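Local coordinates for putative flavoprotein decarboxylase (Streptomyces olivoviridis, PDB 6JLS), which catalyses the FMN-dependent decarboxylation of cysteine in the biosynthesis of thioviridamide, at residues L19-S24 with H34-L39; G25-V30 with Q56-T61; V49-S54 with G70-D75. All blocks are in the same frame, centred on the assembly; numbering follows the deposited sequence.

Interaction 1. Residues L19-S24 with H34-L39; sequences LTMCLS and HMAAWL. With FMN (flavin mononucleotide), chain B.
Met21 sends CG out anti to its backbone N (chi1 169°), and its chain then bends at chi3 (24°), well short of a staggered value, which turns CE onto the Ala36 side of helix 32-40. The contact belongs to the first beta-alpha-beta unit of a Rossmann-like parallel sheet: strand 18-23 leads into helix 32-40, which runs back almost antiparallel to it (169° between the short axes, 10.7 Å apart), and strand 46-51 follows. With no hydrogen bond between the two segments, the join is apolar side-chain packing, and the unbranched, pliable methionines can shape themselves to the helix. Met21 CE comes 3.7 Å from Ala36 CB; a methyl-sized side chain suits this place because it lets the thioether end come up to the helix backbone. Met35 meets Met21 at a slant, and its CE lies 3.9 Å from both Met21 SD and Leu23 CD2, while the chains of Met35 and Leu23 slide past each other in opposite directions. At the other end, Leu19 and Leu39 cross at about a right angle, CD2 to CD1, and Leu39 CD1 also reaches Met21 CE at 4.1 Å. Phe185 of helix 182-193 packs on Met35 and Leu39, and Cys22 packs on Val96 and Val98 of strand 95-101. Where the strand ends, Ser24 turns to the cofactor: its OG, hydrogen-bonded with OG1 of Thr102 and of Thr105, lies 3.1 Å from the FMN phosphate atom O1P.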
loop_
_atom_site.group_PDB
_atom_site.type_symbol
_atom_site.label_atom_id
_atom_site.label_comp_id
_atom_site.label_asym_id
_atom_site.label_seq_id
_atom_site.Cartn_x
_atom_site.Cartn_y
_atom_site.Cartn_z
ATOM N N LEU A 19 -26.777 -28.687 4.170
ATOM C CA LEU A 19 -26.478 -28.163 5.495
ATOM C C LEU A 19 -25.465 -27.027 5.414
ATOM O O LEU A 19 -24.423 -27.152 4.758
ATOM C CB LEU A 19 -25.942 -29.262 6.416
ATOM C CG LEU A 19 -25.716 -28.811 7.861
ATOM C CD1 LEU A 19 -26.191 -29.868 8.833
ATOM C CD2 LEU A 19 -24.256 -28.465 8.130
ATOM N N THR A 20 -25.755 -25.930 6.100
ATOM C CA THR A 20 -24.833 -24.808 6.196
ATOM C C THR A 20 -24.259 -24.743 7.606
ATOM O O THR A 20 -25.009 -24.656 8.587
ATOM C CB THR A 20 -25.519 -23.496 5.827
ATOM O OG1 THR A 20 -25.909 -23.545 4.444
ATOM C CG2 THR A 20 -24.582 -22.320 6.046
ATOM N N MET A 21 -22.933 -24.778 7.685
ATOM C CA MET A 21 -22.154 -24.712 8.914
ATOM C C MET A 21 -21.572 -23.305 9.077
ATOM O O MET A 21 -20.911 -22.792 8.162
ATOM C CB MET A 21 -21.046 -25.768 8.838
ATOM C CG MET A 21 -19.971 -25.702 9.891
ATOM S SD MET A 21 -18.817 -27.120 9.780
ATOM C CE MET A 21 -18.997 -27.597 8.075
ATOM N N CYS A 22 -21.812 -22.675 10.226
ATOM C CA CYS A 22 -21.277 -21.343 10.495
ATOM C C CYS A 22 -20.225 -21.393 11.596
ATOM O O CYS A 22 -20.396 -22.083 12.607
ATOM C CB CYS A 22 -22.379 -20.355 10.891
ATOM S SG CYS A 22 -23.637 -19.995 9.628
ATOM N N LEU A 23 -19.138 -20.646 11.399
ATOM C CA LEU A 23 -18.008 -20.633 12.318
ATOM C C LEU A 23 -17.785 -19.227 12.864
ATOM O O LEU A 23 -17.684 -18.264 12.095
ATOM C CB LEU A 23 -16.746 -21.132 11.620
ATOM C CG LEU A 23 -16.791 -22.555 11.057
ATOM C CD1 LEU A 23 -15.413 -22.940 10.525
ATOM C CD2 LEU A 23 -17.240 -23.530 12.129
ATOM N N SER A 24 -17.676 -19.130 14.184
ATOM C CA SER A 24 -17.536 -17.908 14.971
ATOM C C SER A 24 -16.083 -17.738 15.443
ATOM O O SER A 24 -15.281 -18.674 15.419
ATOM C CB SER A 24 -18.497 -17.979 16.177
ATOM O OG SER A 24 -18.897 -16.707 16.607
ATOM N N HIS A 34 -12.286 -30.501 10.186
ATOM C CA HIS A 34 -12.556 -31.864 10.629
ATOM C C HIS A 34 -14.054 -32.163 10.614
ATOM O O HIS A 34 -14.470 -33.226 10.139
ATOM C CB HIS A 34 -11.951 -32.090 12.017
ATOM C CG HIS A 34 -12.361 -33.382 12.653
ATOM N ND1 HIS A 34 -12.300 -34.592 11.995
ATOM C CD2 HIS A 34 -12.846 -33.651 13.888
ATOM C CE1 HIS A 34 -12.732 -35.551 12.797
ATOM N NE2 HIS A 34 -13.069 -35.006 13.951
ATOM N N MET A 35 -14.884 -31.219 11.094
ATOM C CA MET A 35 -16.339 -31.404 11.085
ATOM C C MET A 35 -16.882 -31.467 9.659
ATOM O O MET A 35 -17.765 -32.280 9.357
ATOM C CB MET A 35 -17.036 -30.275 11.864
ATOM C CG MET A 35 -16.606 -30.128 13.320
ATOM S SD MET A 35 -17.330 -28.724 14.265
ATOM C CE MET A 35 -16.996 -27.289 13.242
ATOM N N ALA A 36 -16.377 -30.605 8.772
ATOM C CA ALA A 36 -16.834 -30.628 7.388
ATOM C C ALA A 36 -16.505 -31.959 6.729
ATOM O O ALA A 36 -17.280 -32.464 5.914
ATOM C CB ALA A 36 -16.204 -29.474 6.609
ATOM N N ALA A 37 -15.350 -32.538 7.063
ATOM C CA ALA A 37 -15.000 -33.844 6.520
ATOM C C ALA A 37 -15.888 -34.937 7.106
ATOM O O ALA A 37 -16.355 -35.820 6.381
ATOM C CB ALA A 37 -13.526 -34.136 6.783
ATOM N N TRP A 38 -16.138 -34.888 8.415
ATOM C CA TRP A 38 -17.088 -35.811 9.029
ATOM C C TRP A 38 -18.442 -35.754 8.326
ATOM O O TRP A 38 -18.996 -36.793 7.951
ATOM C CB TRP A 38 -17.217 -35.482 10.517
ATOM C CG TRP A 38 -17.991 -36.466 11.351
ATOM C CD1 TRP A 38 -17.531 -37.638 11.877
ATOM C CD2 TRP A 38 -19.348 -36.338 11.790
ATOM N NE1 TRP A 38 -18.522 -38.256 12.599
ATOM C CE2 TRP A 38 -19.647 -37.477 12.563
ATOM C CE3 TRP A 38 -20.342 -35.374 11.597
ATOM C CZ2 TRP A 38 -20.898 -37.682 13.142
ATOM C CZ3 TRP A 38 -21.587 -35.579 12.175
ATOM C CH2 TRP A 38 -21.852 -36.725 12.937
ATOM N N LEU A 39 -18.973 -34.547 8.108
ATOM C CA LEU A 39 -20.238 -34.411 7.387
ATOM C C LEU A 39 -20.114 -34.898 5.949
ATOM O O LEU A 39 -20.969 -35.651 5.467
ATOM C CB LEU A 39 -20.699 -32.956 7.406
ATOM C CG LEU A 39 -21.001 -32.380 8.784
ATOM C CD1 LEU A 39 -21.264 -30.901 8.672
ATOM C CD2 LEU A 39 -22.191 -33.090 9.380
HETATM N N1 FMN B . -15.437 -15.577 22.495
HETATM C C2 FMN B . -16.405 -16.516 22.772
HETATM O O2 FMN B . -17.574 -16.160 22.895
HETATM N N3 FMN B . -16.062 -17.844 22.921
HETATM C C4 FMN B . -14.748 -18.246 22.789
HETATM O O4 FMN B . -14.436 -19.432 22.918
HETATM C C4A FMN B . -13.772 -17.299 22.508
HETATM N N5 FMN B . -12.454 -17.689 22.372
HETATM C C5A FMN B . -11.476 -16.757 22.098
HETATM C C6 FMN B . -10.159 -17.181 21.974
HETATM C C7 FMN B . -9.156 -16.255 21.691
HETATM C C7M FMN B . -7.734 -16.740 21.562
HETATM C C8 FMN B . -9.479 -14.892 21.533
HETATM C C8M FMN B . -8.400 -13.888 21.225
HETATM C C9 FMN B . -10.809 -14.474 21.663
HETATM C C9A FMN B . -11.810 -15.409 21.947
HETATM N N10 FMN B . -13.137 -15.018 22.082
HETATM C C10 FMN B . -14.116 -15.958 22.359
HETATM C "C1'" FMN B . -13.522 -13.578 21.903
HETATM C "C2'" FMN B . -14.118 -13.405 20.497
HETATM O "O2'" FMN B . -13.182 -13.703 19.475
HETATM C "C3'" FMN B . -14.663 -11.999 20.287
HETATM O "O3'" FMN B . -15.797 -11.838 21.105
HETATM C "C4'" FMN B . -15.013 -11.800 18.813
HETATM O "O4'" FMN B . -15.335 -10.459 18.486
HETATM C "C5'" FMN B . -16.160 -12.710 18.397
HETATM O "O5'" FMN B . -16.459 -12.355 17.069
HETATM P P FMN B . -17.570 -13.136 16.224
HETATM O O1P FMN B . -18.629 -13.673 17.169
HETATM O O2P FMN B . -18.220 -12.168 15.259
HETATM O O3P FMN B . -16.933 -14.295 15.500
#

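Interaction 2. Residues G25-V30 with Q56-T61. With FMN (flavin mononucleotide), chain B.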
loop_
_atom_site.group_PDB
_atom_site.type_symbol
_atom_site.label_atom_id
_atom_site.label_comp_id
_atom_site.label_asym_id
_atom_site.label_seq_id
_atom_site.Cartn_x
_atom_site.Cartn_y
_atom_site.Cartn_z
ATOM N N GLY A 25 -15.767 -16.551 15.958
ATOM C CA GLY A 25 -14.427 -16.265 16.436
ATOM C C GLY A 25 -14.045 -16.914 17.754
ATOM O O GLY A 25 -13.672 -16.240 18.725
ATOM N N SER A 26 -14.146 -18.236 17.800
ATOM C CA SER A 26 -13.661 -19.024 18.916
ATOM C C SER A 26 -12.582 -19.968 18.400
ATOM O O SER A 26 -12.632 -20.410 17.248
ATOM C CB SER A 26 -14.801 -19.816 19.561
ATOM O OG SER A 26 -14.303 -20.894 20.327
ATOM N N VAL A 27 -11.592 -20.273 19.242
ATOM C CA VAL A 27 -10.542 -21.151 18.750
ATOM C C VAL A 27 -11.108 -22.524 18.383
ATOM O O VAL A 27 -10.559 -23.197 17.502
ATOM C CB VAL A 27 -9.371 -21.270 19.752
ATOM C CG1 VAL A 27 -9.731 -22.150 20.917
ATOM C CG2 VAL A 27 -8.144 -21.839 19.043
ATOM N N SER A 28 -12.234 -22.929 18.995
ATOM C CA SER A 28 -12.882 -24.188 18.634
ATOM C C SER A 28 -13.216 -24.285 17.156
ATOM O O SER A 28 -13.396 -25.397 16.651
ATOM C CB SER A 28 -14.167 -24.381 19.426
ATOM O OG SER A 28 -13.881 -24.486 20.800
ATOM N N SER A 29 -13.311 -23.160 16.443
ATOM C CA SER A 29 -13.655 -23.298 15.038
ATOM C C SER A 29 -12.508 -23.863 14.194
ATOM O O SER A 29 -12.723 -24.119 13.005
ATOM C CB SER A 29 -14.171 -21.961 14.483
ATOM O OG SER A 29 -13.238 -20.920 14.665
ATOM N N VAL A 30 -11.325 -24.129 14.775
ATOM C CA VAL A 30 -10.292 -24.874 14.043
ATOM C C VAL A 30 -10.751 -26.284 13.719
ATOM O O VAL A 30 -10.190 -26.929 12.828
ATOM C CB VAL A 30 -8.946 -24.965 14.807
ATOM C CG1 VAL A 30 -8.352 -23.614 15.007
ATOM C CG2 VAL A 30 -9.115 -25.691 16.140
ATOM N N GLN A 56 -11.885 -15.991 11.097
ATOM C CA GLN A 56 -10.789 -16.137 10.145
ATOM C C GLN A 56 -9.411 -15.996 10.780
ATOM O O GLN A 56 -8.412 -16.292 10.111
ATOM C CB GLN A 56 -10.939 -15.130 9.001
ATOM C CG GLN A 56 -12.199 -15.382 8.206
ATOM C CD GLN A 56 -12.384 -14.419 7.070
ATOM O OE1 GLN A 56 -13.272 -13.555 7.105
ATOM N NE2 GLN A 56 -11.563 -14.568 6.039
ATOM N N GLN A 57 -9.316 -15.586 12.046
ATOM C CA GLN A 57 -8.019 -15.668 12.700
ATOM C C GLN A 57 -7.725 -17.075 13.205
ATOM O O GLN A 57 -6.580 -17.360 13.575
ATOM C CB GLN A 57 -7.908 -14.650 13.845
ATOM C CG GLN A 57 -8.580 -15.050 15.143
ATOM C CD GLN A 57 -8.594 -13.922 16.173
ATOM O OE1 GLN A 57 -7.548 -13.400 16.567
ATOM N NE2 GLN A 57 -9.789 -13.544 16.611
ATOM N N PHE A 58 -8.712 -17.971 13.176
ATOM C CA PHE A 58 -8.541 -19.333 13.658
ATOM C C PHE A 58 -8.709 -20.400 12.587
ATOM O O PHE A 58 -8.188 -21.501 12.765
ATOM C CB PHE A 58 -9.538 -19.633 14.784
ATOM C CG PHE A 58 -9.458 -18.692 15.951
ATOM C CD1 PHE A 58 -8.315 -18.618 16.724
ATOM C CD2 PHE A 58 -10.546 -17.909 16.295
ATOM C CE1 PHE A 58 -8.251 -17.767 17.809
ATOM C CE2 PHE A 58 -10.496 -17.054 17.383
ATOM C CZ PHE A 58 -9.348 -16.983 18.144
ATOM N N VAL A 59 -9.452 -20.118 11.510
ATOM C CA VAL A 59 -9.644 -21.030 10.383
ATOM C C VAL A 59 -9.380 -20.264 9.106
ATOM O O VAL A 59 -9.821 -19.120 8.963
ATOM C CB VAL A 59 -11.071 -21.613 10.292
ATOM C CG1 VAL A 59 -11.035 -23.070 9.817
ATOM C CG2 VAL A 59 -11.832 -21.425 11.568
ATOM N N THR A 60 -8.705 -20.904 8.161
ATOM C CA THR A 60 -8.581 -20.345 6.825
ATOM C C THR A 60 -9.621 -20.973 5.908
ATOM O O THR A 60 -10.068 -22.107 6.127
ATOM C CB THR A 60 -7.197 -20.591 6.263
ATOM O OG1 THR A 60 -7.086 -21.981 5.917
ATOM C CG2 THR A 60 -6.163 -20.234 7.316
ATOM N N THR A 61 -10.015 -20.222 4.879
ATOM C CA THR A 61 -10.954 -20.778 3.918
ATOM C C THR A 61 -10.313 -21.907 3.128
ATOM O O THR A 61 -10.987 -22.879 2.771
ATOM C CB THR A 61 -11.478 -19.681 2.987
ATOM O OG1 THR A 61 -10.378 -18.997 2.393
ATOM C CG2 THR A 61 -12.290 -18.681 3.773
HETATM N N1 FMN B . -15.437 -15.577 22.495
HETATM C C2 FMN B . -16.405 -16.516 22.772
HETATM O O2 FMN B . -17.574 -16.160 22.895
HETATM N N3 FMN B . -16.062 -17.844 22.921
HETATM C C4 FMN B . -14.748 -18.246 22.789
HETATM O O4 FMN B . -14.436 -19.432 22.918
HETATM C C4A FMN B . -13.772 -17.299 22.508
HETATM N N5 FMN B . -12.454 -17.689 22.372
HETATM C C5A FMN B . -11.476 -16.757 22.098
HETATM C C6 FMN B . -10.159 -17.181 21.974
HETATM C C7 FMN B . -9.156 -16.255 21.691
HETATM C C7M FMN B . -7.734 -16.740 21.562
HETATM C C8 FMN B . -9.479 -14.892 21.533
HETATM C C8M FMN B . -8.400 -13.888 21.225
HETATM C C9 FMN B . -10.809 -14.474 21.663
HETATM C C9A FMN B . -11.810 -15.409 21.947
HETATM N N10 FMN B . -13.137 -15.018 22.082
HETATM C C10 FMN B . -14.116 -15.958 22.359
HETATM C "C1'" FMN B . -13.522 -13.578 21.903
HETATM C "C2'" FMN B . -14.118 -13.405 20.497
HETATM O "O2'" FMN B . -13.182 -13.703 19.475
HETATM C "C3'" FMN B . -14.663 -11.999 20.287
HETATM O "O3'" FMN B . -15.797 -11.838 21.105
HETATM C "C4'" FMN B . -15.013 -11.800 18.813
HETATM O "O4'" FMN B . -15.335 -10.459 18.486
HETATM C "C5'" FMN B . -16.160 -12.710 18.397
HETATM O "O5'" FMN B . -16.459 -12.355 17.069
HETATM P P FMN B . -17.570 -13.136 16.224
HETATM O O1P FMN B . -18.629 -13.673 17.169
HETATM O O2P FMN B . -18.220 -12.168 15.259
HETATM O O3P FMN B . -16.933 -14.295 15.500
#
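Phe58 contributes far more buried surface than any other residue, and its flat ring lies against the backbone of the 25-30 turn. Val27 CA sits over the centre of one face, a CH-pi contact 3.9 Å from the ring centroid, and Gln57 CG lies over the centre of the opposite face, holding the phenyl between two aliphatic carbons. Gly25 O approaches the ring edge near its plane, 3.5 Å from CE2. FMN C8 lies in the ring plane at its edge, and Phe58 CZ is 3.6 Å from FMN C7.

Val59 and Val30 pack on carbonyl oxygens: Val59 CG2 is 3.2 Å from Ser29 O, and Val30 CG1 is 3.1 Å from Phe58 O. Ser29 OG stands between backbone N and carbonyl carbon (chi1 56°) and donates to Ser26 O at 2.7 Å, with Ser24 O as a further partner of the hydroxyl; Ser26 O also accepts from Ser29 N, and Ser26 OG from Ser28 N, an ST turn. Gly25 suits its place because a CB there would clash with FMN O3P, to which its N donates at 2.6 Å; its O accepts from the ribityl O2'. Gln57 O and Thr60 OG1 bond reciprocally with Thr60 OG1 and Gln57 O of the third subunit. A turn after the first strand, gripping phosphate and ribityl chain through its backbone, is consistent with the FMN site of the Cys-decarboxylating flavoprotein family.

Interaction 3. Residues V49-S54 with G70-D75. With FMN (flavin mononucleotide), chain B.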
loop_
_atom_site.group_PDB
_atom_site.type_symbol
_atom_site.label_atom_id
_atom_site.label_comp_id
_atom_site.label_asym_id
_atom_site.label_seq_id
_atom_site.Cartn_x
_atom_site.Cartn_y
_atom_site.Cartn_z
ATOM N N VAL A 49 -20.237 -23.521 4.163
ATOM C CA VAL A 49 -19.564 -23.012 5.353
ATOM C C VAL A 49 -19.470 -21.501 5.242
ATOM O O VAL A 49 -19.125 -20.974 4.177
ATOM C CB VAL A 49 -18.162 -23.620 5.543
ATOM C CG1 VAL A 49 -17.507 -23.046 6.788
ATOM C CG2 VAL A 49 -18.260 -25.121 5.659
ATOM N N ALA A 50 -19.803 -20.810 6.332
ATOM C CA ALA A 50 -19.682 -19.364 6.430
ATOM C C ALA A 50 -18.896 -19.032 7.686
ATOM O O ALA A 50 -19.022 -19.725 8.707
ATOM C CB ALA A 50 -21.053 -18.689 6.490
ATOM N N LEU A 51 -18.091 -17.967 7.612
ATOM C CA LEU A 51 -17.196 -17.569 8.694
ATOM C C LEU A 51 -17.472 -16.124 9.081
ATOM O O LEU A 51 -17.731 -15.278 8.219
ATOM C CB LEU A 51 -15.699 -17.709 8.286
ATOM C CG LEU A 51 -15.069 -19.095 8.067
ATOM C CD1 LEU A 51 -15.724 -19.838 6.925
ATOM C CD2 LEU A 51 -13.584 -18.961 7.780
ATOM N N THR A 52 -17.425 -15.845 10.370
ATOM C CA THR A 52 -17.375 -14.461 10.790
ATOM C C THR A 52 -15.967 -13.923 10.563
ATOM O O THR A 52 -15.003 -14.695 10.475
ATOM C CB THR A 52 -17.730 -14.332 12.268
ATOM O OG1 THR A 52 -16.623 -14.800 13.045
ATOM C CG2 THR A 52 -19.005 -15.117 12.615
ATOM N N PRO A 53 -15.807 -12.603 10.480
ATOM C CA PRO A 53 -14.438 -12.056 10.398
ATOM C C PRO A 53 -13.515 -12.561 11.508
ATOM O O PRO A 53 -12.400 -13.003 11.204
ATOM C CB PRO A 53 -14.663 -10.539 10.470
ATOM C CG PRO A 53 -16.030 -10.352 9.869
ATOM C CD PRO A 53 -16.836 -11.562 10.313
ATOM N N SER A 54 -13.948 -12.550 12.782
ATOM C CA SER A 54 -13.067 -13.038 13.847
ATOM C C SER A 54 -12.727 -14.515 13.685
ATOM O O SER A 54 -11.634 -14.941 14.075
ATOM C CB SER A 54 -13.687 -12.808 15.222
ATOM O OG SER A 54 -13.810 -11.425 15.487
ATOM N N GLY A 70 -20.032 -27.211 -1.459
ATOM C CA GLY A 70 -20.756 -25.972 -1.696
ATOM C C GLY A 70 -19.828 -24.777 -1.640
ATOM O O GLY A 70 -18.679 -24.837 -2.085
ATOM N N SER A 71 -20.317 -23.684 -1.066
ATOM C CA SER A 71 -19.544 -22.458 -0.969
ATOM C C SER A 71 -18.904 -22.326 0.406
ATOM O O SER A 71 -19.441 -22.801 1.409
ATOM C CB SER A 71 -20.424 -21.236 -1.222
ATOM O OG SER A 71 -21.078 -21.322 -2.472
ATOM N N VAL A 72 -17.757 -21.661 0.441
ATOM C CA VAL A 72 -17.134 -21.210 1.679
ATOM C C VAL A 72 -17.195 -19.696 1.634
ATOM O O VAL A 72 -16.542 -19.072 0.787
ATOM C CB VAL A 72 -15.683 -21.696 1.820
ATOM C CG1 VAL A 72 -15.075 -21.156 3.102
ATOM C CG2 VAL A 72 -15.595 -23.223 1.781
ATOM N N LEU A 73 -17.985 -19.107 2.523
ATOM C CA LEU A 73 -18.364 -17.705 2.431
ATOM C C LEU A 73 -17.740 -16.918 3.565
ATOM O O LEU A 73 -17.831 -17.311 4.736
ATOM C CB LEU A 73 -19.883 -17.529 2.477
ATOM C CG LEU A 73 -20.717 -18.286 1.447
ATOM C CD1 LEU A 73 -21.140 -19.630 2.011
ATOM C CD2 LEU A 73 -21.932 -17.481 1.038
ATOM N N THR A 74 -17.113 -15.811 3.213
ATOM C CA THR A 74 -16.752 -14.789 4.172
ATOM C C THR A 74 -17.388 -13.476 3.750
ATOM O O THR A 74 -17.921 -13.334 2.646
ATOM C CB THR A 74 -15.240 -14.637 4.264
ATOM O OG1 THR A 74 -14.772 -14.142 3.012
ATOM C CG2 THR A 74 -14.607 -15.990 4.549
ATOM N N ASP A 75 -17.320 -12.506 4.652
ATOM C CA ASP A 75 -17.843 -11.184 4.342
ATOM C C ASP A 75 -17.175 -10.584 3.099
ATOM O O ASP A 75 -17.849 -9.948 2.279
ATOM C CB ASP A 75 -17.695 -10.289 5.571
ATOM C CG ASP A 75 -18.780 -10.567 6.617
ATOM O OD1 ASP A 75 -18.635 -11.496 7.431
ATOM O OD2 ASP A 75 -19.815 -9.874 6.606
HETATM N N1 FMN B . -15.437 -15.577 22.495
HETATM C C2 FMN B . -16.405 -16.516 22.772
HETATM O O2 FMN B . -17.574 -16.160 22.895
HETATM N N3 FMN B . -16.062 -17.844 22.921
HETATM C C4 FMN B . -14.748 -18.246 22.789
HETATM O O4 FMN B . -14.436 -19.432 22.918
HETATM C C4A FMN B . -13.772 -17.299 22.508
HETATM N N5 FMN B . -12.454 -17.689 22.372
HETATM C C5A FMN B . -11.476 -16.757 22.098
HETATM C C6 FMN B . -10.159 -17.181 21.974
HETATM C C7 FMN B . -9.156 -16.255 21.691
HETATM C C7M FMN B . -7.734 -16.740 21.562
HETATM C C8 FMN B . -9.479 -14.892 21.533
HETATM C C8M FMN B . -8.400 -13.888 21.225
HETATM C C9 FMN B . -10.809 -14.474 21.663
HETATM C C9A FMN B . -11.810 -15.409 21.947
HETATM N N10 FMN B . -13.137 -15.018 22.082
HETATM C C10 FMN B . -14.116 -15.958 22.359
HETATM C "C1'" FMN B . -13.522 -13.578 21.903
HETATM C "C2'" FMN B . -14.118 -13.405 20.497
HETATM O "O2'" FMN B . -13.182 -13.703 19.475
HETATM C "C3'" FMN B . -14.663 -11.999 20.287
HETATM O "O3'" FMN B . -15.797 -11.838 21.105
HETATM C "C4'" FMN B . -15.013 -11.800 18.813
HETATM O "O4'" FMN B . -15.335 -10.459 18.486
HETATM C "C5'" FMN B . -16.160 -12.710 18.397
HETATM O "O5'" FMN B . -16.459 -12.355 17.069
HETATM P P FMN B . -17.570 -13.136 16.224
HETATM O O1P FMN B . -18.629 -13.673 17.169
HETATM O O2P FMN B . -18.220 -12.168 15.259
HETATM O O3P FMN B . -16.933 -14.295 15.500
HETATM O O HOH W 1 -16.398 -13.179 7.283
HETATM O O HOH W 2 -19.733 -13.497 8.581
#
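Leu51 and Val72 cross obliquely, branch against branch, with Leu51 CD1 4.1 Å from Val72 CG1. Val49 and Val72 point to the same side of the sheet, where Leu64 and Thr61 of helix 61-64 receive them; beta-branched valines suit such extended backbone. On the other side Ala50 and Leu73 stand next to each other, CB to CB at 4.3 Å. The small Ala50 gives helix 117-124 room to lie close, whereas the longer Leu73 reaches helix 85-91. Strands 46-51 and 72-73, joined through helix 61-64 in a beta-alpha-beta crossover, pair in parallel, the second at the border of the chain's Rossmann-like sheet: Val49 N donates to Ser71 O, Leu73 N to Val49 O at 2.7 Å, and Leu51 N to Leu73 O. Beyond the paired residues the chains part, and water fills in. One water donates to both Leu51 O and Asp75 OD1; a second accepts from Asp75 N and lies within bonding distance of the same two oxygens. Asp75 also slants across Pro53, its OD1 3.4 Å from Pro53 CD, while OD2 accepts from Ile117 N. Thr52 turns away from this meeting toward the cofactor: OG1, placed between its own N and carbonyl carbon (chi1 74°), donates to FMN O3P at 2.5 Å and is hydrogen-bonded with Ala55 N.

The three contacts lie 11 to 12 Å apart, centre to centre, within one Rossmann-like domain. Interactions 1 and 3 share its parallel sheet: strands 18-23 and 46-51 are neighbours, joined by backbone bonds of Ala50 with Met21 and Leu23, and strand 72-73 is added beside the latter. Along the chain interaction 1 closes before interaction 3 opens, whereas the segments of interaction 2 alternate with those of both others, because they are the loops leaving the C-terminal ends of the first two strands. Interaction 2 also touches Leu23 through Val59 and Ser29. At those strand ends, residues from all three contacts converge on one FMN, with Ser24, Gly25 and Thr52 gathered round its phosphate.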